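Local coordinates for PDZ domain protein (Parabacteroides distasonis, PDB 4L8N), which is of unknown function but carries PDZ domains, a fold that commonly binds peptides, and binds magnesium, at residues C10-T15 and V93-D98; N27-K32 and D49-I54; E53-P58 and A74-V79. All blocks are in the same frame, centred on the assembly; numbering follows the deposited sequence.

Contact 1. Residues C10-T15 and V93-D98; sequences CRLGFT and VLVKKD
Arg11 begins the sequence RLGF, probably the counterpart of the GLGF motif that binds a peptide carboxylate in PDZ domains, and pairs with Asp98 just before the Leu12-Gly13 loop. They are an antiparallel hydrogen-bonded pair between strands 8-18 and 91-101. Arg11 N donates to Asp98 O at 3.0 Å, tilted 23° from the carbonyl plane. Asp98 N returns a straighter bond to Arg11 O at 3.1 Å. Both side chains lie on the same face of the sheet. Their guanidinium and carboxylate planes stand 68° apart. Asp98 OD2 sits at the edge of the guanidinium, but the salt bridge to Arg11 NH1 is long, at 3.7 Å. The other carboxylate oxygen, Asp98 OD1, accepts a hydrogen bond from Ser39 OG at the start of helix 39-43. Lys97 CD packs on Cys10 CB at 3.6 Å. Beyond CD the lysine chain bends (chi3 -88°), and NZ is hydrogen-bonded to the carbonyl oxygens of Pro73 and Arg76. Leu12 CD2 touches Val95 CG1 more loosely. After Leu12 the chains diverge and a water links them. It accepts from Gly13 N at 3.0 Å, and donates to Lys96 O at 3.0 Å and to Asp98 OD2 at 2.7 Å.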
ATOM      1  N   CYS A  10      25.932 -32.384 -13.950  1.00 97.70           N
ATOM      2  CA  CYS A  10      26.573 -31.073 -14.023  1.00 96.39           C
ATOM      3  C   CYS A  10      25.591 -29.941 -13.840  1.00 99.09           C
ATOM      4  O   CYS A  10      24.405 -30.053 -14.164  1.00 99.90           O
ATOM      5  CB  CYS A  10      27.335 -30.914 -15.324  1.00 98.50           C
ATOM      6  SG  CYS A  10      28.488 -32.253 -15.642  1.00104.74           S
ATOM      7  N   ARG A  11      26.126 -28.824 -13.355  1.00 92.77           N
ATOM      8  CA  ARG A  11      25.404 -27.613 -12.998  1.00 89.42           C
ATOM      9  C   ARG A  11      26.236 -26.398 -13.329  1.00 90.53           C
ATOM     10  O   ARG A  11      27.467 -26.475 -13.392  1.00 90.79           O
ATOM     11  CB  ARG A  11      25.162 -27.660 -11.469  1.00 87.07           C
ATOM     12  CG  ARG A  11      23.908 -26.971 -10.952  1.00 97.86           C
ATOM     13  CD  ARG A  11      24.198 -25.898  -9.908  1.00106.07           C
ATOM     14  NE  ARG A  11      24.722 -26.404  -8.631  1.00116.39           N
ATOM     15  CZ  ARG A  11      25.989 -26.289  -8.229  1.00130.88           C
ATOM     16  NH1 ARG A  11      26.895 -25.712  -9.011  1.00117.48           N
ATOM     17  NH2 ARG A  11      26.361 -26.762  -7.046  1.00114.61           N
ATOM     18  N   LEU A  12      25.576 -25.265 -13.508  1.00 84.78           N
ATOM     19  CA  LEU A  12      26.275 -23.998 -13.634  1.00 82.40           C
ATOM     20  C   LEU A  12      26.064 -23.307 -12.307  1.00 80.56           C
ATOM     21  O   LEU A  12      25.026 -23.502 -11.669  1.00 78.75           O
ATOM     22  CB  LEU A  12      25.820 -23.183 -14.833  1.00 83.05           C
ATOM     23  CG  LEU A  12      26.396 -23.672 -16.152  1.00 89.70           C
ATOM     24  CD1 LEU A  12      25.423 -24.610 -16.845  1.00 91.69           C
ATOM     25  CD2 LEU A  12      26.813 -22.507 -17.048  1.00 90.59           C
ATOM     26  N   GLY A  13      27.083 -22.607 -11.835  1.00 73.84           N
ATOM     27  CA  GLY A  13      27.034 -21.979 -10.521  1.00 69.77           C
ATOM     28  C   GLY A  13      26.159 -20.757 -10.348  1.00 66.13           C
ATOM     29  O   GLY A  13      26.542 -19.836  -9.615  1.00 64.23           O
ATOM     30  N   PHE A  14      24.967 -20.750 -10.964  1.00 60.30           N
ATOM     31  CA  PHE A  14      24.028 -19.628 -10.836  1.00 58.65           C
ATOM     32  C   PHE A  14      22.606 -20.012 -11.180  1.00 64.58           C
ATOM     33  O   PHE A  14      22.394 -20.919 -11.979  1.00 66.39           O
ATOM     34  CB  PHE A  14      24.453 -18.427 -11.720  1.00 59.72           C
ATOM     35  CG  PHE A  14      24.587 -18.717 -13.199  1.00 61.97           C
ATOM     36  CD1 PHE A  14      23.469 -18.711 -14.033  1.00 65.66           C
ATOM     37  CD2 PHE A  14      25.834 -18.932 -13.770  1.00 63.22           C
ATOM     38  CE1 PHE A  14      23.592 -18.988 -15.398  1.00 67.79           C
ATOM     39  CE2 PHE A  14      25.960 -19.190 -15.135  1.00 67.62           C
ATOM     40  CZ  PHE A  14      24.837 -19.229 -15.942  1.00 66.96           C
ATOM     41  N   THR A  15      21.637 -19.266 -10.628  1.00 61.56           N
ATOM     42  CA  THR A  15      20.203 -19.369 -10.937  1.00 62.15           C
ATOM     43  C   THR A  15      19.854 -18.154 -11.801  1.00 67.66           C
ATOM     44  O   THR A  15      20.467 -17.097 -11.642  1.00 67.43           O
ATOM     45  CB  THR A  15      19.331 -19.471  -9.666  1.00 68.45           C
ATOM     46  OG1 THR A  15      19.422 -18.278  -8.893  1.00 63.33           O
ATOM     47  CG2 THR A  15      19.684 -20.669  -8.799  1.00 69.42           C
ATOM     48  N   VAL A  93      33.310 -13.971 -20.479  1.00 74.35           N
ATOM     49  CA  VAL A  93      33.512 -14.730 -19.243  1.00 73.51           C
ATOM     50  C   VAL A  93      33.486 -16.238 -19.555  1.00 80.80           C
ATOM     51  O   VAL A  93      32.458 -16.735 -20.032  1.00 82.15           O
ATOM     52  CB  VAL A  93      32.500 -14.384 -18.106  1.00 74.63           C
ATOM     53  CG1 VAL A  93      32.837 -15.155 -16.833  1.00 73.91           C
ATOM     54  CG2 VAL A  93      32.428 -12.885 -17.815  1.00 72.92           C
ATOM     55  N   LEU A  94      34.594 -16.961 -19.275  1.00 76.58           N
ATOM     56  CA  LEU A  94      34.596 -18.402 -19.452  1.00 77.29           C
ATOM     57  C   LEU A  94      34.188 -19.073 -18.131  1.00 80.23           C
ATOM     58  O   LEU A  94      34.932 -19.010 -17.134  1.00 79.04           O
ATOM     59  CB  LEU A  94      35.952 -18.928 -19.934  1.00 79.83           C
ATOM     60  CG  LEU A  94      35.988 -20.429 -20.247  1.00 86.33           C
ATOM     61  CD1 LEU A  94      35.344 -20.730 -21.598  1.00 88.47           C
ATOM     62  CD2 LEU A  94      37.397 -20.946 -20.226  1.00 91.59           C
ATOM     63  N   VAL A  95      33.018 -19.731 -18.130  1.00 75.14           N
ATOM     64  CA  VAL A  95      32.523 -20.373 -16.921  1.00 72.56           C
ATOM     65  C   VAL A  95      32.768 -21.885 -16.994  1.00 79.57           C
ATOM     66  O   VAL A  95      32.233 -22.571 -17.863  1.00 79.55           O
ATOM     67  CB  VAL A  95      31.035 -20.007 -16.642  1.00 73.34           C
ATOM     68  CG1 VAL A  95      30.463 -20.788 -15.462  1.00 71.80           C
ATOM     69  CG2 VAL A  95      30.889 -18.518 -16.405  1.00 71.43           C
ATOM     70  N   LYS A  96      33.560 -22.398 -16.037  1.00 78.46           N
ATOM     71  CA  LYS A  96      33.840 -23.822 -15.902  1.00 80.16           C
ATOM     72  C   LYS A  96      32.614 -24.476 -15.254  1.00 85.03           C
ATOM     73  O   LYS A  96      31.884 -23.810 -14.508  1.00 84.68           O
ATOM     74  CB  LYS A  96      35.149 -24.073 -15.113  1.00 83.23           C
ATOM     75  CG  LYS A  96      36.377 -23.408 -15.767  1.00102.67           C
ATOM     76  CD  LYS A  96      37.738 -23.951 -15.317  1.00113.91           C
ATOM     77  CE  LYS A  96      38.831 -23.453 -16.251  1.00127.60           C
ATOM     78  NZ  LYS A  96      40.145 -24.115 -16.014  1.00133.92           N
ATOM     79  N   LYS A  97      32.337 -25.740 -15.595  1.00 82.82           N
ATOM     80  CA  LYS A  97      31.172 -26.446 -15.060  1.00 82.34           C
ATOM     81  C   LYS A  97      31.490 -27.086 -13.726  1.00 85.17           C
ATOM     82  O   LYS A  97      32.658 -27.370 -13.420  1.00 85.27           O
ATOM     83  CB  LYS A  97      30.664 -27.513 -16.043  1.00 87.86           C
ATOM     84  CG  LYS A  97      29.223 -27.300 -16.501  1.00105.54           C
ATOM     85  CD  LYS A  97      28.753 -28.401 -17.455  1.00117.01           C
ATOM     86  CE  LYS A  97      29.039 -28.149 -18.917  1.00122.73           C
ATOM     87  NZ  LYS A  97      28.615 -29.300 -19.755  1.00128.23           N
ATOM     88  N   ASP A  98      30.443 -27.308 -12.926  1.00 79.64           N
ATOM     89  CA  ASP A  98      30.587 -27.964 -11.644  1.00 78.39           C
ATOM     90  C   ASP A  98      29.881 -29.299 -11.760  1.00 81.70           C
ATOM     91  O   ASP A  98      28.655 -29.376 -11.910  1.00 79.16           O
ATOM     92  CB  ASP A  98      30.088 -27.084 -10.489  1.00 78.42           C
ATOM     93  CG  ASP A  98      30.845 -25.770 -10.378  1.00 86.10           C
ATOM     94  OD1 ASP A  98      32.105 -25.809 -10.334  1.00 87.45           O
ATOM     95  OD2 ASP A  98      30.182 -24.704 -10.356  1.00 85.90           O
TER
HETATM   96  O   HOH W   1      30.010 -22.916 -12.307  1.00 65.58           O

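Contact 2. Residues N27-K32 and D49-I54; sequences NKPVIK and DVIEEI
Pro29 and Ile51 meet at about a right angle, with Pro29 CG 3.8 Å from Ile51 CB. Ile31 comes in beside them and puts CD1 3.9 Å from Ile51 CD1. Its CG1 lies anti to the carbonyl carbon (chi1 -44°), where it also touches Asp49 CB. Phe14 of strand 8-18 packs on both isoleucines and continues this core. The valines Val30 and Val50 also touch, CG2 to CG2 at 3.8 Å. Between these layers the backbones are bridged at Val30 and Val50. Ile51 N donates to Pro29 O at 2.9 Å, and Ile31 N donates to Asp49 O at 2.9 Å. This single bridge joins strand 29-34, at one border of the antiparallel sheet, to strand 50-54 near the other. It thereby closes the partly open barrel of the PDZ fold. Lys28 leads outward from it. Its CB and CD lie against Val50 CG1, and the chain runs extended from CG to NZ. Glu52 bends at chi2 (-78°) to meet it. Lys28 NZ forms a salt bridge with Glu52 OE1 at 2.9 Å, on the syn side and 20° out of the carboxylate plane, while Glu52 OE2 is hydrogen-bonded to Ser84 OG.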
ATOM      1  N   ASN A  27      13.874 -10.350 -22.434  1.00 70.05           N
ATOM      2  CA  ASN A  27      13.812 -11.656 -23.112  1.00 71.77           C
ATOM      3  C   ASN A  27      15.226 -12.269 -23.296  1.00 76.04           C
ATOM      4  O   ASN A  27      15.527 -12.941 -24.298  1.00 78.00           O
ATOM      5  CB  ASN A  27      13.013 -11.567 -24.440  1.00 74.21           C
ATOM      6  CG  ASN A  27      11.570 -11.140 -24.227  1.00108.46           C
ATOM      7  OD1 ASN A  27      10.821 -11.734 -23.428  1.00103.57           O
ATOM      8  ND2 ASN A  27      11.162 -10.062 -24.892  1.00102.87           N
ATOM      9  N   LYS A  28      16.069 -12.063 -22.268  1.00 70.09           N
ATOM     10  CA  LYS A  28      17.446 -12.565 -22.169  1.00 69.07           C
ATOM     11  C   LYS A  28      17.630 -13.186 -20.798  1.00 70.75           C
ATOM     12  O   LYS A  28      16.900 -12.782 -19.891  1.00 70.49           O
ATOM     13  CB  LYS A  28      18.462 -11.420 -22.372  1.00 70.06           C
ATOM     14  CG  LYS A  28      18.426 -10.766 -23.743  1.00 70.66           C
ATOM     15  CD  LYS A  28      19.358  -9.584 -23.782  1.00 74.97           C
ATOM     16  CE  LYS A  28      19.308  -8.852 -25.093  1.00 71.66           C
ATOM     17  NZ  LYS A  28      19.984  -7.533 -24.993  1.00 81.73           N
ATOM     18  N   PRO A  29      18.574 -14.132 -20.568  1.00 65.57           N
ATOM     19  CA  PRO A  29      18.761 -14.634 -19.195  1.00 63.02           C
ATOM     20  C   PRO A  29      19.399 -13.570 -18.288  1.00 64.32           C
ATOM     21  O   PRO A  29      20.356 -12.908 -18.691  1.00 65.67           O
ATOM     22  CB  PRO A  29      19.682 -15.856 -19.371  1.00 65.85           C
ATOM     23  CG  PRO A  29      19.850 -16.050 -20.841  1.00 72.42           C
ATOM     24  CD  PRO A  29      19.545 -14.745 -21.497  1.00 68.31           C
ATOM     25  N   VAL A  30      18.835 -13.375 -17.084  1.00 57.18           N
ATOM     26  CA  VAL A  30      19.311 -12.442 -16.058  1.00 54.42           C
ATOM     27  C   VAL A  30      19.611 -13.281 -14.828  1.00 59.72           C
ATOM     28  O   VAL A  30      18.719 -13.975 -14.334  1.00 59.65           O
ATOM     29  CB  VAL A  30      18.325 -11.258 -15.741  1.00 54.81           C
ATOM     30  CG1 VAL A  30      18.733 -10.504 -14.469  1.00 51.40           C
ATOM     31  CG2 VAL A  30      18.213 -10.293 -16.918  1.00 55.00           C
ATOM     32  N   ILE A  31      20.854 -13.202 -14.332  1.00 55.76           N
ATOM     33  CA  ILE A  31      21.330 -13.955 -13.177  1.00 54.16           C
ATOM     34  C   ILE A  31      20.695 -13.425 -11.899  1.00 59.43           C
ATOM     35  O   ILE A  31      20.831 -12.244 -11.604  1.00 57.91           O
ATOM     36  CB  ILE A  31      22.881 -13.896 -13.098  1.00 55.81           C
ATOM     37  CG1 ILE A  31      23.575 -14.101 -14.459  1.00 56.62           C
ATOM     38  CG2 ILE A  31      23.442 -14.733 -11.966  1.00 54.04           C
ATOM     39  CD1 ILE A  31      23.611 -15.387 -15.022  1.00 63.11           C
ATOM     40  N   LYS A  32      20.076 -14.326 -11.108  1.00 58.66           N
ATOM     41  CA  LYS A  32      19.401 -14.024  -9.847  1.00 58.37           C
ATOM     42  C   LYS A  32      20.284 -14.295  -8.620  1.00 66.09           C
ATOM     43  O   LYS A  32      20.177 -13.587  -7.602  1.00 67.34           O
ATOM     44  CB  LYS A  32      18.135 -14.878  -9.717  1.00 60.57           C
ATOM     45  CG  LYS A  32      16.983 -14.480 -10.622  1.00 74.76           C
ATOM     46  CD  LYS A  32      15.689 -15.151 -10.168  1.00 85.87           C
ATOM     47  CE  LYS A  32      15.670 -16.657 -10.340  1.00 89.57           C
ATOM     48  NZ  LYS A  32      14.572 -17.265  -9.547  1.00104.41           N
ATOM     49  N   ASP A  49      23.545  -9.877 -13.737  1.00 51.59           N
ATOM     50  CA  ASP A  49      24.274  -9.929 -14.999  1.00 53.14           C
ATOM     51  C   ASP A  49      23.319 -10.404 -16.065  1.00 57.85           C
ATOM     52  O   ASP A  49      22.440 -11.233 -15.768  1.00 54.81           O
ATOM     53  CB  ASP A  49      25.485 -10.896 -14.923  1.00 55.81           C
ATOM     54  CG  ASP A  49      26.797 -10.299 -14.459  1.00 63.54           C
ATOM     55  OD1 ASP A  49      26.838  -9.075 -14.219  1.00 64.77           O
ATOM     56  OD2 ASP A  49      27.790 -11.063 -14.331  1.00 66.99           O
ATOM     57  N   VAL A  50      23.483  -9.876 -17.301  1.00 57.40           N
ATOM     58  CA  VAL A  50      22.666 -10.237 -18.458  1.00 57.96           C
ATOM     59  C   VAL A  50      23.494 -11.090 -19.413  1.00 62.64           C
ATOM     60  O   VAL A  50      24.540 -10.646 -19.893  1.00 61.82           O
ATOM     61  CB  VAL A  50      22.082  -8.995 -19.165  1.00 62.11           C
ATOM     62  CG1 VAL A  50      21.360  -9.381 -20.454  1.00 63.54           C
ATOM     63  CG2 VAL A  50      21.140  -8.240 -18.241  1.00 60.72           C
ATOM     64  N   ILE A  51      23.027 -12.319 -19.685  1.00 60.97           N
ATOM     65  CA  ILE A  51      23.687 -13.193 -20.657  1.00 63.16           C
ATOM     66  C   ILE A  51      23.259 -12.716 -22.060  1.00 69.44           C
ATOM     67  O   ILE A  51      22.087 -12.845 -22.440  1.00 69.55           O
ATOM     68  CB  ILE A  51      23.409 -14.697 -20.434  1.00 66.26           C
ATOM     69  CG1 ILE A  51      23.843 -15.154 -19.017  1.00 63.76           C
ATOM     70  CG2 ILE A  51      24.064 -15.537 -21.561  1.00 68.80           C
ATOM     71  CD1 ILE A  51      23.511 -16.571 -18.693  1.00 63.69           C
ATOM     72  N   GLU A  52      24.192 -12.092 -22.781  1.00 66.53           N
ATOM     73  CA  GLU A  52      23.934 -11.556 -24.114  1.00 68.18           C
ATOM     74  C   GLU A  52      24.134 -12.629 -25.179  1.00 76.15           C
ATOM     75  O   GLU A  52      23.326 -12.734 -26.103  1.00 77.89           O
ATOM     76  CB  GLU A  52      24.827 -10.336 -24.401  1.00 69.52           C
ATOM     77  CG  GLU A  52      24.538  -9.131 -23.518  1.00 71.75           C
ATOM     78  CD  GLU A  52      23.322  -8.295 -23.862  1.00 87.39           C
ATOM     79  OE1 GLU A  52      22.721  -8.513 -24.938  1.00 88.87           O
ATOM     80  OE2 GLU A  52      22.988  -7.395 -23.058  1.00 78.71           O
ATOM     81  N   GLU A  53      25.238 -13.392 -25.073  1.00 73.95           N
ATOM     82  CA  GLU A  53      25.587 -14.463 -26.005  1.00 75.77           C
ATOM     83  C   GLU A  53      26.087 -15.671 -25.244  1.00 79.57           C
ATOM     84  O   GLU A  53      26.674 -15.535 -24.166  1.00 77.24           O
ATOM     85  CB  GLU A  53      26.655 -14.034 -27.045  1.00 78.96           C
ATOM     86  CG  GLU A  53      26.489 -12.667 -27.703  1.00 87.80           C
ATOM     87  CD  GLU A  53      27.616 -12.218 -28.625  1.00112.05           C
ATOM     88  OE1 GLU A  53      28.662 -12.910 -28.692  1.00104.70           O
ATOM     89  OE2 GLU A  53      27.449 -11.163 -29.281  1.00 99.35           O
ATOM     90  N   ILE A  54      25.851 -16.856 -25.812  1.00 78.36           N
ATOM     91  CA  ILE A  54      26.338 -18.135 -25.291  1.00 78.13           C
ATOM     92  C   ILE A  54      27.236 -18.722 -26.383  1.00 87.95           C
ATOM     93  O   ILE A  54      26.806 -18.862 -27.527  1.00 89.00           O
ATOM     94  CB  ILE A  54      25.189 -19.098 -24.867  1.00 79.13           C
ATOM     95  CG1 ILE A  54      24.212 -18.416 -23.876  1.00 76.29           C
ATOM     96  CG2 ILE A  54      25.754 -20.422 -24.317  1.00 77.95           C
ATOM     97  CD1 ILE A  54      22.834 -19.114 -23.671  1.00 81.68           C
TER

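Contact 3. Residues E53-P58 and A74-V79; sequences EINGVP and AGRNDV
Asn55 reaches across to Arg76 and Val79 from the turn that follows strand 50-54. Its CB points toward residues 74-79. CG is set beside the backbone N and anti to the carbonyl carbon (chi1 -68°), and it lies 3.8 Å from Arg76 CD. There the amide splits into two branches. ND2 lies near two carbons, 3.6 Å from Arg76 CD and 3.8 Å from Val79 CG1. OD1 comes 2.9 Å from Arg76 NE, but the angle is too poor for a hydrogen bond. OD1 instead accepts from the backbone N of Leu80. Arg76 NE makes a weak hydrogen bond to Asp78 O within its own segment. The two side chains slide past each other in opposite directions, with the amide and guanidinium planes 66° apart. Arg76, extended from CG to NE, brings CD and NE past the amide. Next to the amide, Ile54 and Val79 lie side by side and point the same way, with Ile54 CG2 3.8 Å from Val79 CG1. Leu71 of helix 67-71 also packs on Ile54. The backbone of Asn55 has positive phi and psi, as the first corner of a type I' turn requires. Ile54 N and Val57 O, and Val57 N and Ile54 O, are hydrogen-bonded around it. Ile54 to Val57 form this turn with Asn55-Gly56 at its corners, the two-residue loop of a tight beta hairpin, here joining strands 50-54 and 57-58 of the PDZ domain.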
ATOM      1  N   GLU A  53      25.238 -13.392 -25.073  1.00 73.95           N
ATOM      2  CA  GLU A  53      25.587 -14.463 -26.005  1.00 75.77           C
ATOM      3  C   GLU A  53      26.087 -15.671 -25.244  1.00 79.57           C
ATOM      4  O   GLU A  53      26.674 -15.535 -24.166  1.00 77.24           O
ATOM      5  CB  GLU A  53      26.655 -14.034 -27.045  1.00 78.96           C
ATOM      6  CG  GLU A  53      26.489 -12.667 -27.703  1.00 87.80           C
ATOM      7  CD  GLU A  53      27.616 -12.218 -28.625  1.00112.05           C
ATOM      8  OE1 GLU A  53      28.662 -12.910 -28.692  1.00104.70           O
ATOM      9  OE2 GLU A  53      27.449 -11.163 -29.281  1.00 99.35           O
ATOM     10  N   ILE A  54      25.851 -16.856 -25.812  1.00 78.36           N
ATOM     11  CA  ILE A  54      26.338 -18.135 -25.291  1.00 78.13           C
ATOM     12  C   ILE A  54      27.236 -18.722 -26.383  1.00 87.95           C
ATOM     13  O   ILE A  54      26.806 -18.862 -27.527  1.00 89.00           O
ATOM     14  CB  ILE A  54      25.189 -19.098 -24.867  1.00 79.13           C
ATOM     15  CG1 ILE A  54      24.212 -18.416 -23.876  1.00 76.29           C
ATOM     16  CG2 ILE A  54      25.754 -20.422 -24.317  1.00 77.95           C
ATOM     17  CD1 ILE A  54      22.834 -19.114 -23.671  1.00 81.68           C
ATOM     18  N   ASN A  55      28.497 -19.006 -26.040  1.00 87.91           N
ATOM     19  CA  ASN A  55      29.518 -19.587 -26.928  1.00 91.54           C
ATOM     20  C   ASN A  55      29.595 -18.874 -28.304  1.00 98.91           C
ATOM     21  O   ASN A  55      29.885 -19.511 -29.321  1.00101.19           O
ATOM     22  CB  ASN A  55      29.291 -21.104 -27.110  1.00 91.62           C
ATOM     23  CG  ASN A  55      29.526 -21.932 -25.874  1.00 98.97           C
ATOM     24  OD1 ASN A  55      30.517 -21.760 -25.154  1.00 89.35           O
ATOM     25  ND2 ASN A  55      28.643 -22.892 -25.639  1.00 89.41           N
ATOM     26  N   GLY A  56      29.353 -17.563 -28.295  1.00 95.37           N
ATOM     27  CA  GLY A  56      29.385 -16.719 -29.482  1.00 96.79           C
ATOM     28  C   GLY A  56      28.043 -16.456 -30.131  1.00102.28           C
ATOM     29  O   GLY A  56      27.944 -15.532 -30.949  1.00104.02           O
ATOM     30  N   VAL A  57      27.000 -17.257 -29.802  1.00 98.41           N
ATOM     31  CA  VAL A  57      25.669 -17.048 -30.403  1.00 98.90           C
ATOM     32  C   VAL A  57      24.786 -16.130 -29.507  1.00101.14           C
ATOM     33  O   VAL A  57      24.537 -16.462 -28.342  1.00 98.79           O
ATOM     34  CB  VAL A  57      24.915 -18.354 -30.829  1.00103.75           C
ATOM     35  CG1 VAL A  57      24.985 -19.452 -29.774  1.00102.42           C
ATOM     36  CG2 VAL A  57      23.463 -18.075 -31.231  1.00103.01           C
ATOM     37  N   PRO A  58      24.274 -14.992 -30.066  1.00 97.90           N
ATOM     38  CA  PRO A  58      23.375 -14.113 -29.289  1.00 94.96           C
ATOM     39  C   PRO A  58      22.086 -14.835 -28.882  1.00 98.51           C
ATOM     40  O   PRO A  58      21.526 -15.607 -29.669  1.00100.22           O
ATOM     41  CB  PRO A  58      23.094 -12.957 -30.254  1.00 97.00           C
ATOM     42  CG  PRO A  58      24.199 -13.004 -31.243  1.00103.63           C
ATOM     43  CD  PRO A  58      24.467 -14.459 -31.426  1.00100.93           C
ATOM     44  N   ALA A  74      26.609 -30.905 -24.026  1.00111.45           N
ATOM     45  CA  ALA A  74      27.043 -32.280 -23.774  1.00113.76           C
ATOM     46  C   ALA A  74      28.565 -32.413 -23.948  1.00121.36           C
ATOM     47  O   ALA A  74      29.273 -32.649 -22.958  1.00119.46           O
ATOM     48  CB  ALA A  74      26.303 -33.248 -24.685  1.00116.98           C
ATOM     49  N   GLY A  75      29.041 -32.193 -25.181  1.00122.60           N
ATOM     50  CA  GLY A  75      30.446 -32.289 -25.574  1.00125.18           C
ATOM     51  C   GLY A  75      31.371 -31.286 -24.912  1.00129.49           C
ATOM     52  O   GLY A  75      32.462 -31.653 -24.457  1.00130.00           O
ATOM     53  N   ARG A  76      30.938 -30.007 -24.864  1.00124.39           N
ATOM     54  CA  ARG A  76      31.680 -28.897 -24.261  1.00121.79           C
ATOM     55  C   ARG A  76      31.658 -29.023 -22.737  1.00123.24           C
ATOM     56  O   ARG A  76      30.744 -29.649 -22.186  1.00123.20           O
ATOM     57  CB  ARG A  76      31.070 -27.551 -24.714  1.00119.53           C
ATOM     58  CG  ARG A  76      32.029 -26.373 -24.625  1.00125.91           C
ATOM     59  CD  ARG A  76      31.513 -25.117 -25.301  1.00133.42           C
ATOM     60  NE  ARG A  76      32.372 -23.970 -24.994  1.00142.22           N
ATOM     61  CZ  ARG A  76      33.427 -23.592 -25.715  1.00159.89           C
ATOM     62  NH1 ARG A  76      33.753 -24.248 -26.823  1.00151.54           N
ATOM     63  NH2 ARG A  76      34.156 -22.550 -25.338  1.00144.01           N
ATOM     64  N   ASN A  77      32.667 -28.444 -22.056  1.00117.28           N
ATOM     65  CA  ASN A  77      32.730 -28.441 -20.589  1.00113.49           C
ATOM     66  C   ASN A  77      32.799 -27.014 -20.019  1.00113.20           C
ATOM     67  O   ASN A  77      32.257 -26.763 -18.936  1.00110.08           O
ATOM     68  CB  ASN A  77      33.893 -29.273 -20.078  1.00111.26           C
ATOM     69  CG  ASN A  77      33.442 -30.494 -19.317  1.00121.01           C
ATOM     70  OD1 ASN A  77      32.298 -30.958 -19.443  1.00113.84           O
ATOM     71  ND2 ASN A  77      34.333 -31.046 -18.514  1.00107.38           N
ATOM     72  N   ASP A  78      33.472 -26.096 -20.745  1.00108.32           N
ATOM     73  CA  ASP A  78      33.625 -24.697 -20.361  1.00105.20           C
ATOM     74  C   ASP A  78      32.746 -23.849 -21.266  1.00103.69           C
ATOM     75  O   ASP A  78      32.902 -23.917 -22.487  1.00106.46           O
ATOM     76  CB  ASP A  78      35.112 -24.274 -20.435  1.00108.73           C
ATOM     77  CG  ASP A  78      35.971 -24.667 -19.227  1.00127.01           C
ATOM     78  OD1 ASP A  78      35.510 -25.505 -18.403  1.00127.30           O
ATOM     79  OD2 ASP A  78      37.113 -24.161 -19.118  1.00135.96           O
ATOM     80  N   VAL A  79      31.790 -23.093 -20.680  1.00 92.25           N
ATOM     81  CA  VAL A  79      30.851 -22.246 -21.428  1.00 89.44           C
ATOM     82  C   VAL A  79      31.354 -20.807 -21.451  1.00 89.35           C
ATOM     83  O   VAL A  79      31.523 -20.190 -20.392  1.00 87.37           O
ATOM     84  CB  VAL A  79      29.383 -22.312 -20.911  1.00 90.62           C
ATOM     85  CG1 VAL A  79      28.401 -21.859 -21.988  1.00 90.58           C
ATOM     86  CG2 VAL A  79      29.024 -23.711 -20.435  1.00 90.72           C
TER

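The three contacts lie within one PDZ domain and draw on one antiparallel sheet. Contact 1 is centred about 13 Å from contact 2 and about 11 Å from contact 3; the centres of contacts 2 and 3 are about 13 Å apart. Along the chain, 10-15 comes first, then 27-32, 49-54 with the overlapping 53-58, 74-79 and finally 93-98. Contact 1 therefore spans both others. Contacts 2 and 3 share Glu53 and Ile54. Probable backbone hydrogen bonds tie contact 1 to contact 2, from Lys32 N to Thr15 O, and to contact 3, from Val95 N to Val79 O. Together they connect the loop, the barrel closure and the hairpin end of one domain, away from the magnesium site.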